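Local coordinates for protein Alpha/beta hydrolase (Streptomyces albidoflavus, PDB 6KSU) that probably catalyses macrolactamization of non-ribosomal peptides, coupling residues of opposite chirality, as a penicillin-binding-protein-like cyclase, at residues 432-437 and 444-449. Sequence-based numbering, arbitrary orientation.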
ATOM      1  N   LEU A 432      -9.541  -9.100  20.675  1.00 31.19           N
ATOM      2  CA  LEU A 432      -9.706  -9.606  19.324  1.00 33.14           C
ATOM      3  C   LEU A 432     -11.166  -9.953  19.044  1.00 32.33           C
ATOM      4  O   LEU A 432     -11.983 -10.121  19.950  1.00 28.01           O
ATOM      5  CB  LEU A 432      -8.836 -10.843  19.109  1.00 36.55           C
ATOM      6  CG  LEU A 432      -7.386 -10.583  18.710  1.00 44.53           C
ATOM      7  CD1 LEU A 432      -6.445 -11.602  19.355  1.00 46.94           C
ATOM      8  CD2 LEU A 432      -7.292 -10.618  17.195  1.00 41.33           C
ATOM      9  N   PHE A 433     -11.487 -10.073  17.757  1.00 32.26           N
ATOM     10  CA  PHE A 433     -12.805 -10.538  17.368  1.00 26.52           C
ATOM     11  C   PHE A 433     -12.727 -11.163  15.994  1.00 31.35           C
ATOM     12  O   PHE A 433     -11.932 -10.748  15.141  1.00 27.17           O
ATOM     13  CB  PHE A 433     -13.848  -9.420  17.345  1.00 26.77           C
ATOM     14  CG  PHE A 433     -13.713  -8.467  16.186  1.00 29.70           C
ATOM     15  CD1 PHE A 433     -13.137  -7.217  16.367  1.00 29.62           C
ATOM     16  CD2 PHE A 433     -14.188  -8.803  14.918  1.00 32.30           C
ATOM     17  CE1 PHE A 433     -13.041  -6.330  15.325  1.00 27.65           C
ATOM     18  CE2 PHE A 433     -14.069  -7.926  13.862  1.00 31.88           C
ATOM     19  CZ  PHE A 433     -13.505  -6.691  14.059  1.00 30.01           C
ATOM     20  N   VAL A 434     -13.596 -12.139  15.781  1.00 27.89           N
ATOM     21  CA  VAL A 434     -13.797 -12.754  14.479  1.00 23.97           C
ATOM     22  C   VAL A 434     -15.275 -12.630  14.134  1.00 30.57           C
ATOM     23  O   VAL A 434     -16.142 -12.965  14.956  1.00 28.59           O
ATOM     24  CB  VAL A 434     -13.348 -14.219  14.494  1.00 29.69           C
ATOM     25  CG1 VAL A 434     -13.743 -14.926  13.193  1.00 27.23           C
ATOM     26  CG2 VAL A 434     -11.861 -14.291  14.728  1.00 28.69           C
ATOM     27  N   ALA A 435     -15.563 -12.112  12.941  1.00 25.93           N
ATOM     28  CA  ALA A 435     -16.927 -11.987  12.432  1.00 25.50           C
ATOM     29  C   ALA A 435     -17.094 -13.003  11.308  1.00 27.84           C
ATOM     30  O   ALA A 435     -16.426 -12.898  10.274  1.00 25.13           O
ATOM     31  CB  ALA A 435     -17.203 -10.571  11.928  1.00 17.46           C
ATOM     32  N   ARG A 436     -17.961 -13.988  11.503  1.00 27.76           N
ATOM     33  CA  ARG A 436     -18.195 -14.997  10.473  1.00 28.21           C
ATOM     34  C   ARG A 436     -19.445 -14.621   9.692  1.00 26.51           C
ATOM     35  O   ARG A 436     -20.486 -14.343  10.288  1.00 26.22           O
ATOM     36  CB  ARG A 436     -18.324 -16.407  11.054  1.00 28.97           C
ATOM     37  CG  ARG A 436     -18.475 -17.507   9.950  1.00 43.60           C
ATOM     38  CD  ARG A 436     -17.185 -18.320   9.600  1.00 44.75           C
ATOM     39  NE  ARG A 436     -16.612 -17.982   8.286  1.00 50.30           N
ATOM     40  CZ  ARG A 436     -15.723 -18.725   7.624  1.00 39.04           C
ATOM     41  NH1 ARG A 436     -15.297 -19.875   8.122  1.00 42.86           N
ATOM     42  NH2 ARG A 436     -15.276 -18.330   6.450  1.00 42.27           N
ATOM     43  N   SER A 437     -19.333 -14.594   8.360  1.00 26.40           N
ATOM     44  CA  SER A 437     -20.437 -14.142   7.520  1.00 27.24           C
ATOM     45  C   SER A 437     -21.507 -15.200   7.372  1.00 29.22           C
ATOM     46  O   SER A 437     -21.213 -16.396   7.321  1.00 24.82           O
ATOM     47  CB  SER A 437     -19.981 -13.778   6.122  1.00 30.00           C
ATOM     48  OG  SER A 437     -21.127 -13.335   5.419  1.00 32.59           O
ATOM     49  N   PRO A 444     -14.820 -13.693   6.093  1.00 23.94           N
ATOM     50  CA  PRO A 444     -14.930 -13.334   7.511  1.00 28.70           C
ATOM     51  C   PRO A 444     -13.951 -12.220   7.847  1.00 27.29           C
ATOM     52  O   PRO A 444     -13.010 -11.949   7.102  1.00 29.01           O
ATOM     53  CB  PRO A 444     -14.573 -14.634   8.244  1.00 27.01           C
ATOM     54  CG  PRO A 444     -13.680 -15.366   7.269  1.00 31.69           C
ATOM     55  CD  PRO A 444     -14.166 -14.995   5.894  1.00 30.80           C
ATOM     56  N   ILE A 445     -14.178 -11.572   8.991  1.00 26.45           N
ATOM     57  CA  ILE A 445     -13.396 -10.402   9.401  1.00 26.81           C
ATOM     58  C   ILE A 445     -12.734 -10.690  10.739  1.00 26.90           C
ATOM     59  O   ILE A 445     -13.417 -10.831  11.761  1.00 30.00           O
ATOM     60  CB  ILE A 445     -14.249  -9.129   9.481  1.00 26.12           C
ATOM     61  CG1 ILE A 445     -14.839  -8.788   8.096  1.00 26.18           C
ATOM     62  CG2 ILE A 445     -13.415  -7.977  10.023  1.00 25.25           C
ATOM     63  CD1 ILE A 445     -15.850  -7.646   8.118  1.00 28.26           C
ATOM     64  N   THR A 446     -11.406 -10.766  10.747  1.00 29.48           N
ATOM     65  CA  THR A 446     -10.649 -10.752  11.990  1.00 29.26           C
ATOM     66  C   THR A 446     -10.135  -9.344  12.247  1.00 31.49           C
ATOM     67  O   THR A 446      -9.431  -8.773  11.414  1.00 26.78           O
ATOM     68  CB  THR A 446      -9.486 -11.730  11.967  1.00 36.24           C
ATOM     69  OG1 THR A 446     -10.001 -13.065  11.971  1.00 30.45           O
ATOM     70  CG2 THR A 446      -8.596 -11.506  13.200  1.00 41.59           C
ATOM     71  N   GLY A 447     -10.502  -8.789  13.394  1.00 29.26           N
ATOM     72  CA  GLY A 447     -10.057  -7.474  13.769  1.00 28.03           C
ATOM     73  C   GLY A 447      -9.844  -7.390  15.268  1.00 28.65           C
ATOM     74  O   GLY A 447      -9.820  -8.413  15.954  1.00 32.44           O
ATOM     75  N   ARG A 448      -9.671  -6.175  15.781  1.00 26.53           N
ATOM     76  CA  ARG A 448      -9.615  -5.938  17.218  1.00 30.56           C
ATOM     77  C   ARG A 448     -10.350  -4.651  17.556  1.00 23.66           C
ATOM     78  O   ARG A 448     -10.575  -3.784  16.711  1.00 21.29           O
ATOM     79  CB  ARG A 448      -8.187  -5.847  17.757  1.00 30.43           C
ATOM     80  CG  ARG A 448      -7.410  -4.612  17.251  1.00 32.09           C
ATOM     81  CD  ARG A 448      -6.082  -4.491  17.955  1.00 28.05           C
ATOM     82  NE  ARG A 448      -5.340  -3.335  17.492  1.00 32.28           N
ATOM     83  CZ  ARG A 448      -4.116  -3.026  17.899  1.00 35.81           C
ATOM     84  NH1 ARG A 448      -3.488  -3.790  18.783  1.00 33.05           N
ATOM     85  NH2 ARG A 448      -3.521  -1.946  17.416  1.00 35.74           N
ATOM     86  N   PHE A 449     -10.772  -4.573  18.806  1.00 25.51           N
ATOM     87  CA  PHE A 449     -11.214  -3.327  19.409  1.00 27.59           C
ATOM     88  C   PHE A 449     -10.048  -2.630  20.084  1.00 23.37           C
ATOM     89  O   PHE A 449      -9.097  -3.263  20.549  1.00 24.95           O
ATOM     90  CB  PHE A 449     -12.331  -3.588  20.414  1.00 29.83           C
ATOM     91  CG  PHE A 449     -13.538  -4.190  19.778  1.00 27.62           C
ATOM     92  CD1 PHE A 449     -14.469  -3.386  19.156  1.00 28.33           C
ATOM     93  CD2 PHE A 449     -13.692  -5.560  19.723  1.00 32.03           C
ATOM     94  CE1 PHE A 449     -15.565  -3.946  18.535  1.00 37.91           C
ATOM     95  CE2 PHE A 449     -14.778  -6.121  19.102  1.00 29.49           C
ATOM     96  CZ  PHE A 449     -15.715  -5.317  18.508  1.00 30.17           C
TER
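The ring of Phe433 lies flat over Gly447, an aromatic-glycine pairing across neighbouring antiparallel strands of a beta barrel. CA of Gly447 sits over the face, 3.8 Å from the centroid of the Phe433 ring, a CH-pi contact made possible by the missing side chain. A chi1 of 73° sets CG of Phe433 between its own backbone N and carbonyl carbon, and this swings the ring across the partner strand instead of straight off the sheet. There CE2 of Phe433 meets CG2 of Ile445, and across the ring CD1 of Phe433 comes 3.4 Å from CE2 of Phe449; the two rings meet obliquely, planes at 48°, neither stacked nor edge-to-face.

Beneath the ring, Phe433 and Gly447 exchange two backbone hydrogen bonds. The one from Phe433 N to Gly447 O is bent, 149° at the hydrogen; the return bond is straighter. Ala435 and Ile445 form the next hydrogen-bonded pair, with Ala435 N to Ile445 O at 2.8 Å. On the other face CG2 of Val434 touches OG1 of Thr446, 3.5 Å away, while NE of Arg448 is hydrogen-bonded to OE1 of Gln462.

Leu425 and Leu461, from the flanking strands 420-427 and 458-463, also pack on Phe433. In this hairpin of the C-terminal barrel the ring thus fills the side-chain space at Gly447, covering backbone directly and extending the buried apolar face of Ala435, Ile445 and Phe449.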